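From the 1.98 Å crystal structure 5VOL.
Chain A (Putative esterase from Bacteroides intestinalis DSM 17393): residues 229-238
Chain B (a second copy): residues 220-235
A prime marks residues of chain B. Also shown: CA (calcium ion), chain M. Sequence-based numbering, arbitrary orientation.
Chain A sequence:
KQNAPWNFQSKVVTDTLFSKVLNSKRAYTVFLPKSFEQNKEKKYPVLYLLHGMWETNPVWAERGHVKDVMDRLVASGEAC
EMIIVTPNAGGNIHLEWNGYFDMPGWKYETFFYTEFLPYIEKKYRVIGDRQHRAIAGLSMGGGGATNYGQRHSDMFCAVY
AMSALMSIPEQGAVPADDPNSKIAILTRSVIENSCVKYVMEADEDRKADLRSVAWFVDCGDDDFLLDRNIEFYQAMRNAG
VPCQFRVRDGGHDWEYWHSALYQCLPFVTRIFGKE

Chain A 229-238: NIEFYQAMRN
Chain B (220-235) GDDDFLLDRNIEFYQA

The contact is organised around one carboxylate, that of Asp227′, which gathers two donors from successive turns of a helix in chain A. Arg237 reaches it in a salt bridge: NH2 lies 2.9 Å from Asp227′ OD2, NH1 bonds Asp227′ OD1 at 3.0 Å, and a weak third bond joins NH2 to Asp227′ OD1 at 3.2 Å. The acid approaches the guanidinium at its edge, near its plane, where the N-H groups point. Arg237 attains this with chi1 to chi3 at t, t and p and chi4 at -161°, while Asp227′ holds chi1 m and chi2 -3°. One turn earlier, Gln234 (m, t, chi3 -32°) gives NE2 to Asp227′ OD1 at 2.8 Å, so OD1 serves both residues. The CA-to-CB bonds of Gln234 and Asp227′ point sideways; it is their ends that come nearer. Within chain A, Arg237 NH2 also donates to Asn238 OD1 at 3.2 Å, on a side of the guanidinium away from Asp227′.

Tyr233 (chi1 t, chi2 63°) supplies the other direct polar contact. Its OH donates to the backbone O of Asp221′ at 2.6 Å, a short bond to a carbonyl in the type I turn Gly220′-Asp223′. That same O accepts from water 2, which also donates to Asp223′ O and accepts from Arg237 NH1 (3.0 Å from the water O). Water 1 links Gln234 NE2 to Asp227′ O, and water 3 links Asn238 ND2 to Asp227′ OD2. On the turn, calcium is held by both carboxylate oxygens of Asp221′ (chi1 p), OD1 at 2.6 Å and OD2 at 2.5 Å, and by Asp222′ OD2 at 2.7 Å.

The backbone beneath is simple. Residues 229-238 are helical throughout; in chain B a second type I turn, Asp223′-Leu226′, leads into helix 226-235, with Leu225′ at the N-cap position. Asp223′ OD1 accepts from Leu225′ N at 2.8 Å, bracing that turn. The helices run nearly antiparallel, at 166°, with axes 12.3 Å apart at closest approach. Ile230 CA faces Ile230′ CA at 8.3 Å, and Gln234 CA lies 8.3 Å from Asp227′ CA.

Such wide spacing leaves side chains to fill the gap. Ile230 and Ile230′ are both m, t and both directed toward the other stretch; Ile230 CD1 lies 3.7 Å from Ile230′ CG2. Leu226′ (t, p) sets CD2 3.8 Å from CE2 of Tyr233, at the ring edge. Together the stretches bury 412 Å², both sides summed.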

ATOM      1  N   ASN A 229     -18.049  -3.860 -15.388  1.00 16.94           N
ATOM      2  CA  ASN A 229     -16.597  -3.753 -15.511  1.00 18.76           C
ATOM      3  C   ASN A 229     -15.944  -5.121 -15.571  1.00 19.57           C
ATOM      4  O   ASN A 229     -14.980  -5.326 -16.312  1.00 20.34           O
ATOM      5  CB  ASN A 229     -16.030  -2.928 -14.359  1.00 17.84           C
ATOM      6  CG  ASN A 229     -16.160  -1.456 -14.622  1.00 23.12           C
ATOM      7  OD1 ASN A 229     -15.344  -0.875 -15.340  1.00 20.62           O
ATOM      8  ND2 ASN A 229     -17.219  -0.847 -14.094  1.00 18.99           N
ATOM      9  N   ILE A 230     -16.482  -6.060 -14.797  1.00 18.85           N
ATOM     10  CA  ILE A 230     -16.051  -7.445 -14.885  1.00 18.50           C
ATOM     11  C   ILE A 230     -16.270  -7.994 -16.298  1.00 20.50           C
ATOM     12  O   ILE A 230     -15.397  -8.663 -16.859  1.00 21.40           O
ATOM     13  CB  ILE A 230     -16.796  -8.327 -13.853  1.00 19.73           C
ATOM     14  CG1 ILE A 230     -16.231  -8.063 -12.456  1.00 17.18           C
ATOM     15  CG2 ILE A 230     -16.682  -9.801 -14.216  1.00 17.67           C
ATOM     16  CD1 ILE A 230     -17.001  -8.741 -11.340  1.00 16.11           C
ATOM     17  N   GLU A 231     -17.436  -7.714 -16.874  1.00 19.33           N
ATOM     18  CA  GLU A 231     -17.735  -8.166 -18.233  1.00 23.17           C
ATOM     19  C   GLU A 231     -16.747  -7.606 -19.233  1.00 18.90           C
ATOM     20  O   GLU A 231     -16.308  -8.310 -20.130  1.00 20.99           O
ATOM     21  CB  GLU A 231     -19.158  -7.767 -18.652  1.00 22.31           C
ATOM     22  CG  GLU A 231     -20.235  -8.569 -17.984  1.00 25.83           C
ATOM     23  CD  GLU A 231     -21.626  -8.022 -18.284  1.00 31.97           C
ATOM     24  OE1 GLU A 231     -21.835  -7.463 -19.378  1.00 39.94           O
ATOM     25  OE2 GLU A 231     -22.499  -8.142 -17.413  1.00 41.15           O
ATOM     26  N   PHE A 232     -16.413  -6.329 -19.083  1.00 17.22           N
ATOM     27  CA  PHE A 232     -15.456  -5.682 -19.964  1.00 18.42           C
ATOM     28  C   PHE A 232     -14.071  -6.345 -19.845  1.00 17.76           C
ATOM     29  O   PHE A 232     -13.431  -6.665 -20.844  1.00 18.64           O
ATOM     30  CB  PHE A 232     -15.357  -4.189 -19.634  1.00 16.53           C
ATOM     31  CG  PHE A 232     -14.284  -3.466 -20.393  1.00 17.08           C
ATOM     32  CD1 PHE A 232     -14.532  -2.965 -21.659  1.00 20.48           C
ATOM     33  CD2 PHE A 232     -13.030  -3.280 -19.842  1.00 19.18           C
ATOM     34  CE1 PHE A 232     -13.549  -2.294 -22.368  1.00 20.04           C
ATOM     35  CE2 PHE A 232     -12.032  -2.603 -20.543  1.00 21.78           C
ATOM     36  CZ  PHE A 232     -12.293  -2.101 -21.812  1.00 20.99           C
ATOM     37  N   TYR A 233     -13.610  -6.546 -18.620  1.00 19.93           N
ATOM     38  CA  TYR A 233     -12.288  -7.154 -18.435  1.00 20.90           C
ATOM     39  C   TYR A 233     -12.225  -8.577 -18.988  1.00 17.79           C
ATOM     40  O   TYR A 233     -11.260  -8.960 -19.642  1.00 22.74           O
ATOM     41  CB  TYR A 233     -11.886  -7.159 -16.954  1.00 19.85           C
ATOM     42  CG  TYR A 233     -10.548  -7.833 -16.753  1.00 19.38           C
ATOM     43  CD1 TYR A 233      -9.396  -7.297 -17.323  1.00 20.81           C
ATOM     44  CD2 TYR A 233     -10.437  -9.011 -16.020  1.00 22.35           C
ATOM     45  CE1 TYR A 233      -8.151  -7.909 -17.159  1.00 22.84           C
ATOM     46  CE2 TYR A 233      -9.189  -9.640 -15.853  1.00 19.37           C
ATOM     47  CZ  TYR A 233      -8.065  -9.079 -16.423  1.00 20.83           C
ATOM     48  OH  TYR A 233      -6.841  -9.685 -16.272  1.00 21.50           O
ATOM     49  N   GLN A 234     -13.255  -9.364 -18.741  1.00 19.80           N
ATOM     50  CA  GLN A 234     -13.288 -10.730 -19.262  1.00 21.67           C
ATOM     51  C   GLN A 234     -13.264 -10.755 -20.805  1.00 23.92           C
ATOM     52  O   GLN A 234     -12.565 -11.576 -21.415  1.00 23.27           O
ATOM     53  CB  GLN A 234     -14.519 -11.466 -18.711  1.00 19.59           C
ATOM     54  CG  GLN A 234     -14.408 -11.738 -17.210  1.00 23.06           C
ATOM     55  CD  GLN A 234     -15.661 -12.329 -16.582  1.00 24.50           C
ATOM     56  OE1 GLN A 234     -16.784 -12.045 -17.004  1.00 23.65           O
ATOM     57  NE2 GLN A 234     -15.470 -13.145 -15.547  1.00 22.61           N
ATOM     58  N   ALA A 235     -14.026  -9.859 -21.426  1.00 23.07           N
ATOM     59  CA  ALA A 235     -14.026  -9.713 -22.880  1.00 22.38           C
ATOM     60  C   ALA A 235     -12.624  -9.367 -23.396  1.00 23.46           C
ATOM     61  O   ALA A 235     -12.139  -9.970 -24.360  1.00 21.50           O
ATOM     62  CB  ALA A 235     -15.049  -8.638 -23.311  1.00 21.88           C
ATOM     63  N   MET A 236     -11.974  -8.405 -22.744  1.00 19.52           N
ATOM     64  CA  MET A 236     -10.629  -7.994 -23.127  1.00 20.88           C
ATOM     65  C   MET A 236      -9.638  -9.153 -22.982  1.00 24.22           C
ATOM     66  O   MET A 236      -8.907  -9.496 -23.918  1.00 23.33           O
ATOM     67  CB  MET A 236     -10.171  -6.806 -22.271  1.00 20.74           C
ATOM     68  CG  MET A 236     -10.896  -5.502 -22.562  1.00 21.07           C
ATOM     69  SD  MET A 236     -10.264  -4.670 -24.032  1.00 21.29           S
ATOM     70  CE  MET A 236      -8.825  -3.866 -23.339  1.00 23.80           C
ATOM     71  N   ARG A 237      -9.631  -9.745 -21.793  1.00 22.60           N
ATOM     72  CA  ARG A 237      -8.740 -10.856 -21.479  1.00 27.07           C
ATOM     73  C   ARG A 237      -8.982 -11.999 -22.448  1.00 27.63           C
ATOM     74  O   ARG A 237      -8.042 -12.543 -23.006  1.00 30.16           O
ATOM     75  CB  ARG A 237      -8.944 -11.331 -20.032  1.00 23.75           C
ATOM     76  CG  ARG A 237      -7.933 -12.373 -19.545  1.00 28.34           C
ATOM     77  CD  ARG A 237      -8.510 -13.120 -18.335  1.00 27.08           C
ATOM     78  NE  ARG A 237      -9.817 -13.685 -18.678  1.00 29.12           N
ATOM     79  CZ  ARG A 237     -10.733 -14.067 -17.797  1.00 27.78           C
ATOM     80  NH1 ARG A 237     -10.504 -13.939 -16.500  1.00 24.02           N
ATOM     81  NH2 ARG A 237     -11.893 -14.553 -18.218  1.00 29.86           N
ATOM     82  N   ASN A 238     -10.243 -12.343 -22.682  1.00 26.56           N
ATOM     83  CA  ASN A 238     -10.540 -13.449 -23.589  1.00 27.77           C
ATOM     84  C   ASN A 238     -10.138 -13.140 -25.032  1.00 29.99           C
ATOM     85  O   ASN A 238      -9.805 -14.055 -25.777  1.00 36.07           O
ATOM     86  CB  ASN A 238     -12.019 -13.829 -23.513  1.00 27.38           C
ATOM     87  CG  ASN A 238     -12.382 -14.428 -22.170  1.00 30.24           C
ATOM     88  OD1 ASN A 238     -11.495 -14.782 -21.384  1.00 29.09           O
ATOM     89  ND2 ASN A 238     -13.675 -14.533 -21.887  1.00 26.95           N
TER
ATOM     90  N   GLY B 220      -6.104 -12.649  -7.943  1.00 15.78           N
ATOM     91  CA  GLY B 220      -5.433 -11.751  -8.879  1.00 16.05           C
ATOM     92  C   GLY B 220      -6.035 -11.610 -10.277  1.00 17.54           C
ATOM     93  O   GLY B 220      -6.726 -12.502 -10.781  1.00 17.53           O
ATOM     94  N   ASP B 221      -5.747 -10.500 -10.946  1.00 15.95           N
ATOM     95  CA  ASP B 221      -6.434 -10.257 -12.207  1.00 18.91           C
ATOM     96  C   ASP B 221      -5.946 -11.195 -13.313  1.00 24.41           C
ATOM     97  O   ASP B 221      -6.650 -11.389 -14.303  1.00 19.83           O
ATOM     98  CB  ASP B 221      -6.304  -8.790 -12.631  1.00 20.44           C
ATOM     99  CG  ASP B 221      -4.869  -8.356 -12.932  1.00 20.23           C
ATOM    100  OD1 ASP B 221      -3.894  -8.993 -12.460  1.00 18.76           O
ATOM    101  OD2 ASP B 221      -4.737  -7.334 -13.640  1.00 18.40           O
ATOM    102  N   ASP B 222      -4.777 -11.818 -13.121  1.00 20.85           N
ATOM    103  CA  ASP B 222      -4.228 -12.713 -14.139  1.00 22.59           C
ATOM    104  C   ASP B 222      -4.385 -14.180 -13.797  1.00 24.40           C
ATOM    105  O   ASP B 222      -3.776 -15.037 -14.435  1.00 22.89           O
ATOM    106  CB  ASP B 222      -2.746 -12.408 -14.368  1.00 21.90           C
ATOM    107  CG  ASP B 222      -2.532 -11.009 -14.899  1.00 29.04           C
ATOM    108  OD1 ASP B 222      -3.340 -10.570 -15.754  1.00 30.75           O
ATOM    109  OD2 ASP B 222      -1.587 -10.341 -14.441  1.00 36.34           O
ATOM    110  N   ASP B 223      -5.196 -14.462 -12.784  1.00 19.22           N
ATOM    111  CA  ASP B 223      -5.353 -15.812 -12.274  1.00 19.71           C
ATOM    112  C   ASP B 223      -6.390 -16.596 -13.095  1.00 23.86           C
ATOM    113  O   ASP B 223      -7.494 -16.090 -13.350  1.00 20.07           O
ATOM    114  CB  ASP B 223      -5.769 -15.752 -10.797  1.00 17.47           C
ATOM    115  CG  ASP B 223      -5.496 -17.045 -10.061  1.00 19.65           C
ATOM    116  OD1 ASP B 223      -6.091 -18.076 -10.432  1.00 20.26           O
ATOM    117  OD2 ASP B 223      -4.672 -17.031  -9.122  1.00 22.18           O
ATOM    118  N   PHE B 224      -6.064 -17.827 -13.495  1.00 18.88           N
ATOM    119  CA  PHE B 224      -7.053 -18.654 -14.208  1.00 22.02           C
ATOM    120  C   PHE B 224      -8.299 -19.010 -13.381  1.00 21.81           C
ATOM    121  O   PHE B 224      -9.292 -19.489 -13.933  1.00 24.26           O
ATOM    122  CB  PHE B 224      -6.410 -19.949 -14.734  1.00 22.26           C
ATOM    123  CG  PHE B 224      -6.234 -21.027 -13.694  1.00 26.15           C
ATOM    124  CD1 PHE B 224      -5.390 -20.844 -12.610  1.00 27.93           C
ATOM    125  CD2 PHE B 224      -6.879 -22.243 -13.831  1.00 26.61           C
ATOM    126  CE1 PHE B 224      -5.198 -21.848 -11.684  1.00 27.40           C
ATOM    127  CE2 PHE B 224      -6.697 -23.257 -12.895  1.00 31.16           C
ATOM    128  CZ  PHE B 224      -5.861 -23.056 -11.817  1.00 26.52           C
ATOM    129  N   LEU B 225      -8.258 -18.786 -12.070  1.00 19.84           N
ATOM    130  CA  LEU B 225      -9.432 -19.053 -11.230  1.00 21.00           C
ATOM    131  C   LEU B 225     -10.225 -17.775 -10.912  1.00 21.19           C
ATOM    132  O   LEU B 225     -11.159 -17.812 -10.110  1.00 21.70           O
ATOM    133  CB  LEU B 225      -9.012 -19.751  -9.931  1.00 18.84           C
ATOM    134  CG  LEU B 225      -8.660 -21.239 -10.092  1.00 22.17           C
ATOM    135  CD1 LEU B 225      -8.014 -21.825  -8.816  1.00 21.39           C
ATOM    136  CD2 LEU B 225      -9.933 -21.992 -10.412  1.00 27.39           C
ATOM    137  N   LEU B 226      -9.854 -16.648 -11.525  1.00 18.62           N
ATOM    138  CA  LEU B 226     -10.542 -15.391 -11.245  1.00 19.15           C
ATOM    139  C   LEU B 226     -12.038 -15.507 -11.538  1.00 22.36           C
ATOM    140  O   LEU B 226     -12.857 -15.062 -10.743  1.00 20.34           O
ATOM    141  CB  LEU B 226      -9.951 -14.222 -12.052  1.00 18.57           C
ATOM    142  CG  LEU B 226     -10.725 -12.896 -11.913  1.00 18.88           C
ATOM    143  CD1 LEU B 226     -10.658 -12.382 -10.465  1.00 19.42           C
ATOM    144  CD2 LEU B 226     -10.221 -11.823 -12.877  1.00 21.13           C
ATOM    145  N   ASP B 227     -12.395 -16.126 -12.663  1.00 21.38           N
ATOM    146  CA  ASP B 227     -13.803 -16.190 -13.056  1.00 20.89           C
ATOM    147  C   ASP B 227     -14.660 -16.936 -12.019  1.00 24.27           C
ATOM    148  O   ASP B 227     -15.768 -16.495 -11.699  1.00 21.61           O
ATOM    149  CB  ASP B 227     -13.950 -16.843 -14.439  1.00 23.73           C
ATOM    150  CG  ASP B 227     -13.518 -15.918 -15.580  1.00 30.05           C
ATOM    151  OD1 ASP B 227     -13.164 -14.745 -15.318  1.00 25.50           O
ATOM    152  OD2 ASP B 227     -13.558 -16.360 -16.750  1.00 28.19           O
ATOM    153  N   ARG B 228     -14.147 -18.043 -11.478  1.00 20.48           N
ATOM    154  CA  ARG B 228     -14.879 -18.794 -10.461  1.00 19.66           C
ATOM    155  C   ARG B 228     -15.019 -18.004  -9.162  1.00 20.26           C
ATOM    156  O   ARG B 228     -16.033 -18.107  -8.482  1.00 22.27           O
ATOM    157  CB  ARG B 228     -14.205 -20.141 -10.175  1.00 24.71           C
ATOM    158  CG  ARG B 228     -14.353 -21.156 -11.291  1.00 26.66           C
ATOM    159  CD  ARG B 228     -15.799 -21.267 -11.735  1.00 30.20           C
ATOM    160  NE  ARG B 228     -16.055 -22.432 -12.581  1.00 34.12           N
ATOM    161  CZ  ARG B 228     -16.642 -22.379 -13.778  1.00 48.82           C
ATOM    162  NH1 ARG B 228     -17.024 -21.211 -14.291  1.00 53.03           N
ATOM    163  NH2 ARG B 228     -16.844 -23.494 -14.471  1.00 46.03           N
ATOM    164  N   ASN B 229     -13.998 -17.233  -8.799  1.00 19.25           N
ATOM    165  CA  ASN B 229     -14.088 -16.387  -7.613  1.00 17.86           C
ATOM    166  C   ASN B 229     -15.052 -15.213  -7.793  1.00 19.55           C
ATOM    167  O   ASN B 229     -15.695 -14.780  -6.843  1.00 19.90           O
ATOM    168  CB  ASN B 229     -12.696 -15.886  -7.224  1.00 16.07           C
ATOM    169  CG  ASN B 229     -11.920 -16.943  -6.467  1.00 19.79           C
ATOM    170  OD1 ASN B 229     -12.127 -17.122  -5.271  1.00 18.69           O
ATOM    171  ND2 ASN B 229     -11.091 -17.692  -7.167  1.00 15.67           N
ATOM    172  N   ILE B 230     -15.130 -14.696  -9.011  1.00 19.70           N
ATOM    173  CA  ILE B 230     -16.128 -13.685  -9.349  1.00 19.35           C
ATOM    174  C   ILE B 230     -17.536 -14.268  -9.172  1.00 19.52           C
ATOM    175  O   ILE B 230     -18.399 -13.649  -8.557  1.00 20.66           O
ATOM    176  CB  ILE B 230     -15.925 -13.171 -10.784  1.00 19.48           C
ATOM    177  CG1 ILE B 230     -14.743 -12.194 -10.827  1.00 18.70           C
ATOM    178  CG2 ILE B 230     -17.186 -12.471 -11.311  1.00 20.33           C
ATOM    179  CD1 ILE B 230     -14.215 -11.907 -12.231  1.00 16.68           C
ATOM    180  N   GLU B 231     -17.758 -15.480  -9.671  1.00 20.97           N
ATOM    181  CA  GLU B 231     -19.068 -16.112  -9.515  1.00 22.83           C
ATOM    182  C   GLU B 231     -19.430 -16.316  -8.056  1.00 23.12           C
ATOM    183  O   GLU B 231     -20.600 -16.174  -7.664  1.00 21.82           O
ATOM    184  CB  GLU B 231     -19.112 -17.453 -10.228  1.00 20.74           C
ATOM    185  CG  GLU B 231     -19.028 -17.365 -11.722  1.00 25.98           C
ATOM    186  CD  GLU B 231     -18.908 -18.745 -12.339  1.00 36.79           C
ATOM    187  OE1 GLU B 231     -19.600 -19.666 -11.854  1.00 45.30           O
ATOM    188  OE2 GLU B 231     -18.124 -18.911 -13.290  1.00 43.17           O
ATOM    189  N   PHE B 232     -18.426 -16.671  -7.253  1.00 20.61           N
ATOM    190  CA  PHE B 232     -18.641 -16.859  -5.826  1.00 21.12           C
ATOM    191  C   PHE B 232     -19.034 -15.530  -5.188  1.00 21.18           C
ATOM    192  O   PHE B 232     -20.017 -15.447  -4.439  1.00 21.15           O
ATOM    193  CB  PHE B 232     -17.390 -17.429  -5.141  1.00 17.99           C
ATOM    194  CG  PHE B 232     -17.512 -17.504  -3.651  1.00 18.51           C
ATOM    195  CD1 PHE B 232     -18.092 -18.607  -3.048  1.00 18.68           C
ATOM    196  CD2 PHE B 232     -17.058 -16.468  -2.850  1.00 18.79           C
ATOM    197  CE1 PHE B 232     -18.214 -18.691  -1.650  1.00 23.55           C
ATOM    198  CE2 PHE B 232     -17.173 -16.541  -1.457  1.00 18.93           C
ATOM    199  CZ  PHE B 232     -17.759 -17.654  -0.856  1.00 22.16           C
ATOM    200  N   TYR B 233     -18.282 -14.479  -5.499  1.00 18.75           N
ATOM    201  CA  TYR B 233     -18.571 -13.181  -4.907  1.00 20.62           C
ATOM    202  C   TYR B 233     -19.958 -12.674  -5.350  1.00 21.73           C
ATOM    203  O   TYR B 233     -20.744 -12.187  -4.534  1.00 20.34           O
ATOM    204  CB  TYR B 233     -17.493 -12.154  -5.274  1.00 19.36           C
ATOM    205  CG  TYR B 233     -17.818 -10.804  -4.689  1.00 18.76           C
ATOM    206  CD1 TYR B 233     -17.949 -10.645  -3.310  1.00 21.32           C
ATOM    207  CD2 TYR B 233     -18.049  -9.706  -5.498  1.00 19.32           C
ATOM    208  CE1 TYR B 233     -18.263  -9.419  -2.751  1.00 21.30           C
ATOM    209  CE2 TYR B 233     -18.380  -8.466  -4.947  1.00 19.10           C
ATOM    210  CZ  TYR B 233     -18.474  -8.331  -3.576  1.00 22.32           C
ATOM    211  OH  TYR B 233     -18.793  -7.106  -3.025  1.00 22.99           O
ATOM    212  N   GLN B 234     -20.256 -12.804  -6.635  1.00 19.18           N
ATOM    213  CA  GLN B 234     -21.558 -12.367  -7.150  1.00 21.80           C
ATOM    214  C   GLN B 234     -22.723 -13.129  -6.491  1.00 22.44           C
ATOM    215  O   GLN B 234     -23.729 -12.529  -6.137  1.00 23.13           O
ATOM    216  CB  GLN B 234     -21.597 -12.512  -8.668  1.00 22.83           C
ATOM    217  CG  GLN B 234     -20.745 -11.449  -9.382  1.00 21.95           C
ATOM    218  CD  GLN B 234     -20.628 -11.687 -10.872  1.00 22.35           C
ATOM    219  OE1 GLN B 234     -20.681 -12.826 -11.336  1.00 21.00           O
ATOM    220  NE2 GLN B 234     -20.476 -10.607 -11.636  1.00 21.85           N
ATOM    221  N   ALA B 235     -22.573 -14.433  -6.293  1.00 19.93           N
ATOM    222  CA  ALA B 235     -23.600 -15.220  -5.605  1.00 22.49           C
ATOM    223  C   ALA B 235     -23.805 -14.751  -4.163  1.00 26.22           C
ATOM    224  O   ALA B 235     -24.943 -14.645  -3.687  1.00 24.95           O
ATOM    225  CB  ALA B 235     -23.240 -16.710  -5.626  1.00 21.79           C
TER
HETATM  226 CA    CA M 301      -2.259  -7.734 -13.970  1.00 29.19          CA
HETATM  227  O   HOH W   1     -17.211 -14.975 -13.945  1.00 24.05           O
HETATM  228  O   HOH W   2      -7.814 -13.798 -15.148  1.00 21.82           O
HETATM  229  O   HOH W   3     -14.619 -15.468 -19.237  1.00 37.05           O
HETATM  230  O   HOH W   4      -3.284  -8.018 -16.409  1.00 24.03           O
HETATM  231  O   HOH W   5      -0.114  -7.988 -15.160  1.00 21.46           O